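Long-range contacts in Serine/threonine-protein kinase Tel1 (Chaetomium thermophilum, PDB 6SKY), which probably phosphorylates serine and threonine residues followed by glutamine, using ATP, to signal DNA damage: residues A2395-M2399 and K2426-L2430; A2628-L2632 and S2834-I2838; R2642-I2646 and R2744-I2749; L2752-L2756 and V2906-L2910; L2825-E2830 and L2910-V2916. All blocks are in the same frame, centred on the assembly; numbering follows the deposited sequence.

Contact 1 of 5, residues A2395-M2399 and K2426-L2430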
# COMPACT_ATOMS: atom_id res chain seq x y z
N ALA A 2395 -4.72 31.42 9.43
CA ALA A 2395 -4.38 32.83 9.33
C ALA A 2395 -3.53 33.10 8.10
O ALA A 2395 -3.74 34.08 7.39
CB ALA A 2395 -3.65 33.28 10.59
N LEU A 2396 -2.60 32.20 7.81
CA LEU A 2396 -1.77 32.33 6.61
C LEU A 2396 -2.60 32.17 5.35
O LEU A 2396 -2.43 32.91 4.38
CB LEU A 2396 -0.65 31.30 6.67
CG LEU A 2396 0.67 31.62 6.01
CD1 LEU A 2396 1.11 32.98 6.43
CD2 LEU A 2396 1.67 30.60 6.44
N ARG A 2397 -3.53 31.22 5.36
CA ARG A 2397 -4.38 31.00 4.19
C ARG A 2397 -5.38 32.13 4.02
O ARG A 2397 -5.60 32.60 2.90
CB ARG A 2397 -5.09 29.66 4.32
CG ARG A 2397 -6.00 29.34 3.16
CD ARG A 2397 -5.31 29.56 1.83
NE ARG A 2397 -6.28 29.64 0.74
CZ ARG A 2397 -6.01 30.11 -0.46
NH1 ARG A 2397 -6.95 30.15 -1.39
NH2 ARG A 2397 -4.80 30.56 -0.75
N PHE A 2398 -5.98 32.60 5.11
CA PHE A 2398 -6.83 33.77 5.02
C PHE A 2398 -6.06 34.96 4.49
O PHE A 2398 -6.59 35.74 3.69
CB PHE A 2398 -7.43 34.12 6.37
CG PHE A 2398 -7.92 35.54 6.44
CD1 PHE A 2398 -9.11 35.90 5.87
CD2 PHE A 2398 -7.16 36.51 7.05
CE1 PHE A 2398 -9.54 37.19 5.91
CE2 PHE A 2398 -7.59 37.80 7.09
CZ PHE A 2398 -8.78 38.14 6.52
N MET A 2399 -4.82 35.14 4.92
CA MET A 2399 -4.04 36.30 4.50
C MET A 2399 -3.74 36.24 3.02
O MET A 2399 -3.88 37.24 2.31
CB MET A 2399 -2.76 36.37 5.32
CG MET A 2399 -2.07 37.71 5.26
SD MET A 2399 -3.24 39.04 5.52
CE MET A 2399 -3.77 38.71 7.19
N LYS A 2426 -2.98 35.81 16.39
CA LYS A 2426 -2.97 34.92 15.25
C LYS A 2426 -2.22 35.53 14.07
O LYS A 2426 -1.68 34.79 13.24
CB LYS A 2426 -4.40 34.59 14.83
CG LYS A 2426 -5.32 34.26 15.96
CD LYS A 2426 -5.20 32.82 16.36
CE LYS A 2426 -6.36 32.45 17.25
NZ LYS A 2426 -6.42 30.99 17.47
N PHE A 2427 -2.18 36.85 13.98
CA PHE A 2427 -1.49 37.55 12.92
C PHE A 2427 -0.13 38.08 13.35
O PHE A 2427 0.54 38.72 12.54
CB PHE A 2427 -2.33 38.72 12.42
CG PHE A 2427 -3.73 38.35 12.06
CD1 PHE A 2427 -4.00 37.71 10.88
CD2 PHE A 2427 -4.77 38.66 12.90
CE1 PHE A 2427 -5.28 37.37 10.55
CE2 PHE A 2427 -6.05 38.32 12.56
CZ PHE A 2427 -6.30 37.68 11.39
N ALA A 2428 0.28 37.84 14.59
CA ALA A 2428 1.45 38.52 15.12
C ALA A 2428 2.73 38.12 14.40
O ALA A 2428 3.65 38.93 14.29
CB ALA A 2428 1.58 38.25 16.61
N LEU A 2429 2.81 36.89 13.92
CA LEU A 2429 4.00 36.41 13.23
C LEU A 2429 3.98 36.68 11.73
O LEU A 2429 4.91 36.28 11.04
CB LEU A 2429 4.19 34.91 13.46
CG LEU A 2429 4.68 34.45 14.83
CD1 LEU A 2429 4.94 32.96 14.82
CD2 LEU A 2429 5.93 35.20 15.24
N LEU A 2430 2.95 37.35 11.22
CA LEU A 2430 2.85 37.69 9.81
C LEU A 2430 3.00 39.19 9.59
O LEU A 2430 2.33 39.77 8.74
CB LEU A 2430 1.52 37.24 9.21
CG LEU A 2430 0.88 35.94 9.68
CD1 LEU A 2430 -0.38 35.73 8.88
CD2 LEU A 2430 1.83 34.78 9.51
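Nothing but van der Waals contact joins helix segment A2395-M2399 to the turn K2426-L2430; no hydrogen bond crosses, and 272 Å² is buried. At the start of the turn, K2426 contributes mainly backbone: its O lies 3.6 Å from A2395 CB, and the two CA atoms are 6.4 Å apart, while NZ leads away to a salt bridge with D2392. F2427 opens a type I beta turn and reaches back to the helix, with its CE1 4.1 Å from F2398 CD2, which lies near the plane of the F2427 ring, and its CD1 3.8 Å from M2399 CE. The turn closes with L2430 N bonded to F2427 O at 3.1 Å. At L2430, the N-cap residue of helix 2431-2434, L2430 CD2 lies 3.6 Å from L2396 CD1, and L2430 CD1 4.0 Å from A2395 O. Both segments belong to the helical FAT region: F2427 also packs on helix 2444-2459, F2398 on helix 2348-2387, and L2396 on kinase helix 2832-2843.

Contact 2 of 5, residues A2628-L2632 and S2834-I2838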
# COMPACT_ATOMS: atom_id res chain seq x y z
N ALA A 2628 8.71 27.89 9.94
CA ALA A 2628 7.34 27.44 9.70
C ALA A 2628 7.30 26.00 9.19
O ALA A 2628 6.48 25.19 9.63
CB ALA A 2628 6.64 28.38 8.74
N VAL A 2629 8.19 25.66 8.26
CA VAL A 2629 8.20 24.28 7.76
C VAL A 2629 8.63 23.31 8.86
O VAL A 2629 8.07 22.20 9.00
CB VAL A 2629 9.09 24.17 6.52
CG1 VAL A 2629 9.07 22.77 5.99
CG2 VAL A 2629 8.61 25.12 5.46
N SER A 2630 9.61 23.69 9.68
CA SER A 2630 9.99 22.82 10.78
C SER A 2630 8.86 22.65 11.78
O SER A 2630 8.75 21.61 12.43
CB SER A 2630 11.24 23.35 11.46
OG SER A 2630 12.28 23.47 10.52
N GLU A 2631 8.02 23.67 11.95
CA GLU A 2631 6.84 23.49 12.78
C GLU A 2631 5.86 22.51 12.15
O GLU A 2631 5.16 21.79 12.86
CB GLU A 2631 6.14 24.82 13.03
CG GLU A 2631 6.81 25.69 14.06
CD GLU A 2631 6.59 25.17 15.46
OE1 GLU A 2631 5.71 24.31 15.65
OE2 GLU A 2631 7.30 25.62 16.39
N LEU A 2632 5.78 22.50 10.82
CA LEU A 2632 4.98 21.47 10.16
C LEU A 2632 5.47 20.08 10.49
O LEU A 2632 4.67 19.14 10.57
CB LEU A 2632 5.01 21.65 8.64
CG LEU A 2632 4.32 22.85 8.03
CD1 LEU A 2632 4.47 22.77 6.54
CD2 LEU A 2632 2.88 22.85 8.42
N SER A 2834 0.49 22.63 2.83
CA SER A 2834 0.90 23.65 3.79
C SER A 2834 2.16 24.37 3.34
O SER A 2834 2.30 25.58 3.55
CB SER A 2834 1.09 23.02 5.16
OG SER A 2834 -0.04 22.27 5.53
N ILE A 2835 3.10 23.66 2.73
CA ILE A 2835 4.28 24.32 2.20
C ILE A 2835 3.90 25.23 1.04
O ILE A 2835 4.48 26.31 0.87
CB ILE A 2835 5.34 23.29 1.81
CG1 ILE A 2835 5.73 22.46 3.02
CG2 ILE A 2835 6.55 23.95 1.24
CD1 ILE A 2835 6.70 21.37 2.71
N GLN A 2836 2.92 24.82 0.24
CA GLN A 2836 2.41 25.68 -0.81
C GLN A 2836 1.79 26.94 -0.23
O GLN A 2836 1.98 28.03 -0.77
CB GLN A 2836 1.39 24.92 -1.65
CG GLN A 2836 0.76 25.70 -2.77
CD GLN A 2836 1.71 25.94 -3.92
OE1 GLN A 2836 2.70 25.24 -4.07
NE2 GLN A 2836 1.40 26.94 -4.74
N THR A 2837 1.06 26.81 0.87
CA THR A 2837 0.47 27.97 1.53
C THR A 2837 1.53 28.93 2.05
O THR A 2837 1.40 30.15 1.91
CB THR A 2837 -0.41 27.51 2.69
OG1 THR A 2837 -1.47 26.69 2.18
CG2 THR A 2837 -1.01 28.69 3.39
N ILE A 2838 2.59 28.40 2.66
CA ILE A 2838 3.67 29.25 3.15
C ILE A 2838 4.35 29.98 2.01
O ILE A 2838 4.58 31.20 2.07
CB ILE A 2838 4.68 28.41 3.96
CG1 ILE A 2838 4.01 27.83 5.20
CG2 ILE A 2838 5.86 29.24 4.36
CD1 ILE A 2838 4.86 26.85 5.91
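L2632 overlaps S2834, I2835 and I2838: its CD1 lies 3.7 Å from S2834 CB, 3.8 Å from I2835 CG1 and 4.1 Å from I2838 CD1, and its CD2 is equally near S2834 CB. The L2632 side chain thus lies among residues one turn apart on the facing helix; L2632 and I2838 have the most surface covered, 60 Å² each. I2838 answers from the other direction. Its CD1 reaches A2628 CB at 3.7 Å and V2629 CG2 at 4.2 Å, so the small A2628 lets the longer isoleucine approach the first helix. V2629 CG1 and I2835 CD1, 4.3 Å apart, complete an apolar strip. No hydrogen bond crosses between the segments. The short axes come within 10.5 Å at 164°, nearly antiparallel, and the CA pairing agrees: A2628 lies nearest I2838 (7.7 Å), V2629 nearest I2835 (6.8 Å) and L2632 nearest S2834 (7.9 Å), so the two segments run in opposite directions. The contact joins the helix that follows the N-lobe strand 2604-2611 to a helix late in the kinase domain, with 201 residues between the two segments. Around it, V2629 packs on L2752 of helix 2732-2755 and on L2828 of helix 2816-2828, while I2835 touches both L2828 and L2910 from the loop after helix 2898-2908.

Contact 3 of 5, residues R2642-I2646 and R2744-I2749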
# COMPACT_ATOMS: atom_id res chain seq x y z
N ARG A 2642 11.25 11.50 16.90
CA ARG A 2642 12.68 11.74 16.86
C ARG A 2642 13.06 13.19 17.05
O ARG A 2642 14.23 13.53 16.94
CB ARG A 2642 13.25 11.25 15.54
CG ARG A 2642 13.17 9.77 15.39
CD ARG A 2642 13.28 9.35 13.97
NE ARG A 2642 13.33 7.90 13.87
CZ ARG A 2642 12.26 7.12 13.92
NH1 ARG A 2642 12.40 5.81 13.82
NH2 ARG A 2642 11.06 7.63 14.06
N ASN A 2643 12.09 14.06 17.32
CA ASN A 2643 12.33 15.50 17.49
C ASN A 2643 13.07 16.08 16.30
O ASN A 2643 13.97 16.90 16.45
CB ASN A 2643 13.08 15.79 18.78
CG ASN A 2643 12.49 15.09 19.97
OD1 ASN A 2643 13.20 14.51 20.77
ND2 ASN A 2643 11.17 15.14 20.08
N LEU A 2644 12.71 15.64 15.10
CA LEU A 2644 13.34 16.16 13.90
C LEU A 2644 12.86 17.58 13.66
O LEU A 2644 11.66 17.84 13.58
CB LEU A 2644 13.05 15.28 12.70
CG LEU A 2644 13.77 13.94 12.66
CD1 LEU A 2644 13.23 13.09 11.55
CD2 LEU A 2644 15.23 14.15 12.46
N GLY A 2645 13.81 18.50 13.56
CA GLY A 2645 13.51 19.90 13.34
C GLY A 2645 14.81 20.64 13.19
O GLY A 2645 15.89 20.05 13.19
N ILE A 2646 14.70 21.95 13.06
CA ILE A 2646 15.88 22.78 12.90
C ILE A 2646 16.00 23.72 14.08
O ILE A 2646 15.03 23.99 14.79
CB ILE A 2646 15.89 23.57 11.57
CG1 ILE A 2646 14.92 24.73 11.64
CG2 ILE A 2646 15.54 22.66 10.42
CD1 ILE A 2646 15.22 25.80 10.65
N ARG A 2744 20.88 13.47 13.45
CA ARG A 2744 19.48 13.78 13.19
C ARG A 2744 19.29 15.21 12.71
O ARG A 2744 18.51 15.45 11.78
CB ARG A 2744 18.66 13.55 14.45
CG ARG A 2744 18.32 12.14 14.71
CD ARG A 2744 17.65 12.04 16.03
NE ARG A 2744 17.25 10.68 16.34
CZ ARG A 2744 16.70 10.33 17.49
NH1 ARG A 2744 16.35 9.08 17.70
NH2 ARG A 2744 16.51 11.24 18.43
N THR A 2745 19.94 16.18 13.34
CA THR A 2745 19.78 17.55 12.88
C THR A 2745 20.39 17.76 11.51
O THR A 2745 19.85 18.52 10.70
CB THR A 2745 20.37 18.52 13.89
OG1 THR A 2745 21.68 18.10 14.24
CG2 THR A 2745 19.54 18.55 15.12
N THR A 2746 21.48 17.06 11.19
CA THR A 2746 22.04 17.14 9.85
C THR A 2746 21.08 16.56 8.82
O THR A 2746 20.91 17.13 7.75
CB THR A 2746 23.38 16.42 9.81
OG1 THR A 2746 24.21 16.95 10.83
CG2 THR A 2746 24.05 16.63 8.50
N ALA A 2747 20.44 15.44 9.14
CA ALA A 2747 19.48 14.85 8.21
C ALA A 2747 18.30 15.78 7.96
O ALA A 2747 17.87 15.97 6.81
CB ALA A 2747 19.01 13.51 8.74
N ALA A 2748 17.75 16.35 9.02
CA ALA A 2748 16.59 17.23 8.87
C ALA A 2748 16.94 18.45 8.04
O ALA A 2748 16.19 18.83 7.13
CB ALA A 2748 16.05 17.63 10.23
N ILE A 2749 18.07 19.09 8.32
CA ILE A 2749 18.40 20.29 7.55
C ILE A 2749 18.80 19.94 6.13
O ILE A 2749 18.58 20.73 5.22
CB ILE A 2749 19.48 21.12 8.25
CG1 ILE A 2749 19.49 22.54 7.69
CG2 ILE A 2749 20.84 20.50 8.05
CD1 ILE A 2749 18.20 23.25 7.81
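R2744 loses the most surface here, 72 Å², from the long helix 2732-2755. Its extended side chain runs alongside the loop R2642-I2646, and its NH1 lies 4.0 Å from R2642 CG, which stands over one face of the guanidinium. R2744 NH2 approaches R2642 O to 3.6 Å, but no hydrogen bond crosses between the segments. R2642 itself, with 47 Å² covered, presents its aliphatic stem to R2744 and sends its charge elsewhere, to salt bridges with E2638 and with D1928 of the FAT region. That division lets two arginines lie side by side. Directly after R2642, N2643 ends helix 2637-2641 in a Schellman motif, with phi at +53°, and the chain turns along helix 2732-2755 toward strand 2651-2655, an outermost strand of the N-lobe sheet. In topology this stretch resembles the αC-β4 loop of protein kinases, which likewise lies against a long C-lobe helix leading to the catalytic loop; here helix 2732-2755 precedes the nucleotide-pocket residues H2762 and H2764. L2644, covered by 51 Å², places CD2 3.6 Å from R2744 O and 4.2 Å from A2748 CB. Beyond it the backbone comes closest where G2645 and A2748 have CA atoms 6.0 Å apart, with G2645 O 3.8 Å from A2748 CB. I2646 CG2 then meets I2749 CD1 at 3.8 Å.

Contact 4 of 5, residues L2752-L2756 and V2906-L2910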
# COMPACT_ATOMS: atom_id res chain seq x y z
N LEU A 2752 15.35 19.42 4.33
CA LEU A 2752 14.62 20.68 4.26
C LEU A 2752 15.30 21.67 3.34
O LEU A 2752 14.63 22.45 2.66
CB LEU A 2752 14.47 21.25 5.66
CG LEU A 2752 13.06 21.58 6.09
CD1 LEU A 2752 12.95 21.42 7.57
CD2 LEU A 2752 12.76 22.98 5.68
N GLY A 2753 16.64 21.68 3.30
CA GLY A 2753 17.34 22.56 2.40
C GLY A 2753 17.42 22.08 0.98
O GLY A 2753 17.67 22.88 0.09
N HIS A 2754 17.25 20.78 0.75
CA HIS A 2754 17.03 20.33 -0.62
C HIS A 2754 15.68 20.79 -1.13
O HIS A 2754 15.57 21.32 -2.24
CB HIS A 2754 17.14 18.81 -0.69
CG HIS A 2754 16.53 18.22 -1.92
ND1 HIS A 2754 17.05 18.44 -3.18
CD2 HIS A 2754 15.44 17.44 -2.09
CE1 HIS A 2754 16.30 17.81 -4.07
NE2 HIS A 2754 15.32 17.19 -3.44
N VAL A 2755 14.63 20.61 -0.33
CA VAL A 2755 13.29 20.96 -0.79
C VAL A 2755 13.16 22.45 -1.08
O VAL A 2755 12.40 22.84 -1.98
CB VAL A 2755 12.25 20.49 0.25
CG1 VAL A 2755 10.94 21.21 0.06
CG2 VAL A 2755 12.04 19.01 0.12
N LEU A 2756 13.89 23.30 -0.37
CA LEU A 2756 13.81 24.74 -0.57
C LEU A 2756 15.02 25.32 -1.28
O LEU A 2756 15.20 26.54 -1.26
CB LEU A 2756 13.61 25.46 0.76
CG LEU A 2756 12.35 25.13 1.55
CD1 LEU A 2756 12.33 25.87 2.85
CD2 LEU A 2756 11.12 25.45 0.75
N VAL A 2906 9.84 23.83 -6.32
CA VAL A 2906 9.57 23.30 -4.99
C VAL A 2906 8.44 22.28 -5.04
O VAL A 2906 8.48 21.25 -4.37
CB VAL A 2906 9.25 24.44 -4.01
CG1 VAL A 2906 8.71 23.88 -2.72
CG2 VAL A 2906 10.48 25.25 -3.74
N LYS A 2907 7.41 22.55 -5.84
CA LYS A 2907 6.26 21.66 -5.88
C LYS A 2907 6.59 20.34 -6.57
O LYS A 2907 5.98 19.32 -6.25
CB LYS A 2907 5.10 22.35 -6.59
CG LYS A 2907 3.84 21.54 -6.62
CD LYS A 2907 2.70 22.32 -7.23
CE LYS A 2907 1.51 21.42 -7.47
NZ LYS A 2907 1.87 20.29 -8.37
N LYS A 2908 7.53 20.34 -7.51
CA LYS A 2908 7.90 19.09 -8.15
C LYS A 2908 8.97 18.33 -7.39
O LYS A 2908 9.18 17.15 -7.67
CB LYS A 2908 8.36 19.34 -9.58
CG LYS A 2908 9.82 19.65 -9.73
CD LYS A 2908 10.12 20.11 -11.14
CE LYS A 2908 11.50 20.74 -11.23
NZ LYS A 2908 11.69 21.51 -12.49
N LYS A 2909 9.67 18.97 -6.45
CA LYS A 2909 10.50 18.20 -5.53
C LYS A 2909 9.69 17.47 -4.47
O LYS A 2909 10.25 16.64 -3.76
CB LYS A 2909 11.51 19.10 -4.84
CG LYS A 2909 12.71 19.45 -5.66
CD LYS A 2909 13.51 20.49 -4.97
CE LYS A 2909 14.64 20.95 -5.83
NZ LYS A 2909 15.30 22.11 -5.22
N LEU A 2910 8.40 17.78 -4.33
CA LEU A 2910 7.54 17.14 -3.35
C LEU A 2910 6.53 16.21 -3.99
O LEU A 2910 5.48 15.94 -3.40
CB LEU A 2910 6.82 18.20 -2.52
CG LEU A 2910 7.61 19.06 -1.55
CD1 LEU A 2910 6.70 20.06 -0.90
CD2 LEU A 2910 8.26 18.21 -0.51
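Polar, CH-pi and apolar interactions each take part in joining the end of helix 2732-2755 to V2906-L2910 at the end of helix 2898-2908. The polar link is one hydrogen bond, from K2909 NZ to the backbone O of H2754, at 3.1 Å. The same lysine makes the CH-pi contact: its CD stands 4.3 Å from the centroid of the H2754 ring and 25° off the ring normal, hence over the face. Apolar contact centres on V2755, the most covered residue at 80 Å². Its CG2 lies 3.9 Å from L2910 CD2, and its CG1 4.5 Å from V2906 CG1. The backbone O of V2755 also touches V2906 CG2 at 3.5 Å, a plain van der Waals contact. L2910 also packs on L2828, and V2906 on L2839. Because K2909 NZ forms a salt bridge with E2785 as well, its charge is balanced by a carboxylate while it binds the carbonyl, and its methylenes stay against the ring: one lysine serves at once as ion, donor and hydrophobic arm.

Contact 5 of 5, residues L2825-E2830 and L2910-V2916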
# COMPACT_ATOMS: atom_id res chain seq x y z
N LEU A 2825 11.67 13.50 4.58
CA LEU A 2825 11.13 13.72 3.25
C LEU A 2825 9.72 13.17 3.13
O LEU A 2825 8.87 13.77 2.47
CB LEU A 2825 12.03 13.09 2.20
CG LEU A 2825 11.57 13.29 0.77
CD1 LEU A 2825 11.59 14.75 0.43
CD2 LEU A 2825 12.45 12.51 -0.17
N ASP A 2826 9.44 12.04 3.77
CA ASP A 2826 8.10 11.49 3.74
C ASP A 2826 7.11 12.40 4.44
O ASP A 2826 5.98 12.55 3.97
CB ASP A 2826 8.11 10.11 4.39
CG ASP A 2826 6.85 9.35 4.15
OD1 ASP A 2826 6.06 9.77 3.27
OD2 ASP A 2826 6.63 8.34 4.84
N ALA A 2827 7.49 13.00 5.56
CA ALA A 2827 6.60 13.95 6.21
C ALA A 2827 6.46 15.24 5.42
O ALA A 2827 5.42 15.89 5.50
CB ALA A 2827 7.09 14.25 7.62
N LEU A 2828 7.49 15.63 4.68
CA LEU A 2828 7.40 16.86 3.91
C LEU A 2828 6.48 16.72 2.72
O LEU A 2828 5.69 17.62 2.43
CB LEU A 2828 8.78 17.31 3.45
CG LEU A 2828 9.65 18.07 4.43
CD1 LEU A 2828 10.91 18.54 3.76
CD2 LEU A 2828 8.89 19.24 5.00
N ARG A 2829 6.58 15.61 1.99
CA ARG A 2829 5.70 15.49 0.84
C ARG A 2829 4.28 15.08 1.22
O ARG A 2829 3.43 14.98 0.34
CB ARG A 2829 6.27 14.51 -0.19
CG ARG A 2829 6.67 13.20 0.36
CD ARG A 2829 6.71 12.13 -0.70
NE ARG A 2829 7.82 12.26 -1.62
CZ ARG A 2829 8.18 11.31 -2.47
NH1 ARG A 2829 9.20 11.49 -3.29
NH2 ARG A 2829 7.50 10.18 -2.49
N GLU A 2830 4.01 14.86 2.50
CA GLU A 2830 2.65 14.73 3.00
C GLU A 2830 2.10 16.04 3.54
O GLU A 2830 1.00 16.06 4.07
CB GLU A 2830 2.58 13.65 4.08
CG GLU A 2830 2.40 12.26 3.52
CD GLU A 2830 3.01 11.19 4.40
OE1 GLU A 2830 3.26 11.46 5.59
OE2 GLU A 2830 3.26 10.08 3.88
N LEU A 2910 8.40 17.78 -4.33
CA LEU A 2910 7.54 17.14 -3.35
C LEU A 2910 6.53 16.21 -3.99
O LEU A 2910 5.48 15.94 -3.40
CB LEU A 2910 6.82 18.20 -2.52
CG LEU A 2910 7.61 19.06 -1.55
CD1 LEU A 2910 6.70 20.06 -0.90
CD2 LEU A 2910 8.26 18.21 -0.51
N SER A 2911 6.81 15.73 -5.19
CA SER A 2911 5.89 14.88 -5.92
C SER A 2911 6.11 13.43 -5.56
O SER A 2911 7.24 12.99 -5.40
CB SER A 2911 6.07 15.08 -7.42
OG SER A 2911 7.41 14.81 -7.78
N LYS A 2912 5.01 12.68 -5.44
CA LYS A 2912 5.05 11.31 -4.99
C LYS A 2912 5.30 10.32 -6.12
O LYS A 2912 4.95 9.14 -5.98
CB LYS A 2912 3.75 10.97 -4.27
CG LYS A 2912 3.41 11.94 -3.18
CD LYS A 2912 2.49 11.32 -2.17
CE LYS A 2912 2.33 12.22 -0.97
NZ LYS A 2912 1.66 11.53 0.16
N THR A 2913 5.91 10.76 -7.21
CA THR A 2913 6.16 9.88 -8.34
C THR A 2913 7.16 8.78 -7.98
O THR A 2913 6.86 7.59 -8.12
CB THR A 2913 6.65 10.69 -9.53
OG1 THR A 2913 5.59 11.53 -10.00
CG2 THR A 2913 7.09 9.79 -10.65
N LEU A 2914 8.35 9.17 -7.54
CA LEU A 2914 9.31 8.21 -7.02
C LEU A 2914 9.00 7.89 -5.56
O LEU A 2914 8.25 8.59 -4.89
CB LEU A 2914 10.73 8.74 -7.12
CG LEU A 2914 11.57 8.45 -8.34
CD1 LEU A 2914 11.04 9.22 -9.52
CD2 LEU A 2914 13.00 8.84 -8.05
N SER A 2915 9.60 6.82 -5.07
CA SER A 2915 9.47 6.52 -3.66
C SER A 2915 10.47 7.36 -2.86
O SER A 2915 11.37 7.98 -3.41
CB SER A 2915 9.68 5.04 -3.39
OG SER A 2915 10.91 4.60 -3.91
N VAL A 2916 10.28 7.38 -1.55
CA VAL A 2916 11.18 8.15 -0.71
C VAL A 2916 12.55 7.50 -0.68
O VAL A 2916 13.58 8.19 -0.68
CB VAL A 2916 10.59 8.31 0.70
CG1 VAL A 2916 11.45 9.22 1.50
CG2 VAL A 2916 9.22 8.88 0.63
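The two backbones come close at both ends of the contact: R2829 and L2910 have CA atoms only 4.9 Å apart, D2826 and V2916 6.4 Å, while the loop between L2910 and V2916 swings outward. R2829, with N bonded to L2825 O at 3.0 Å, fills that bay and has 153 Å² covered. Its NH2 donates to L2914 O at 3.0 Å with an N-H...O angle of 158°, and NH1 adds a weak bond to the same oxygen at 3.4 Å. The guanidinium is sandwiched, with V2916 CG2 over one face and S2911 O and K2912 CA over the other. This loop, which overlaps the FATC region, the C-terminal element of PIKKs, packs here against a kinase-domain helix; S2915 is the N-cap of helix 2916-2927. At one side of the arginine, V2916 CG1 meets L2825 CD2 at 3.8 Å and V2916 CG2 lies 4.1 Å from D2826 CB. L2910 CD2 reaches L2828 CB at 4.1 Å. K2912 runs back along R2829, its CE 3.2 Å from R2829 O, and brings NZ to 4.3 Å from E2830 OE2, beyond salt-bridge range.

In the fold
Contacts 2, 4 and 5 form one apolar body: contacts 4 and 5 share L2910 with centres 10 Å apart, and I2835 CD1 of contact 2 lies 3.8 Å from both L2828 CD2 and L2910 CD1. I2646 links contact 3 to it, I2646 CG1 lying 3.1 Å from S2630 OG and CG2 4.0 Å from L2752 CD1 on helix 2732-2755, which contacts 3 and 4 share. Contact 1 brings in the FAT region, L2396 CD2 lying 3.8 Å from I2838 CG1 of contact 2. Contact 3 comes nearest the active site without touching it: the I2646 side chain is about 13 Å from the ATP analogue, that of I2749 about 12 Å from the side chain of D2779, a magnesium ligand.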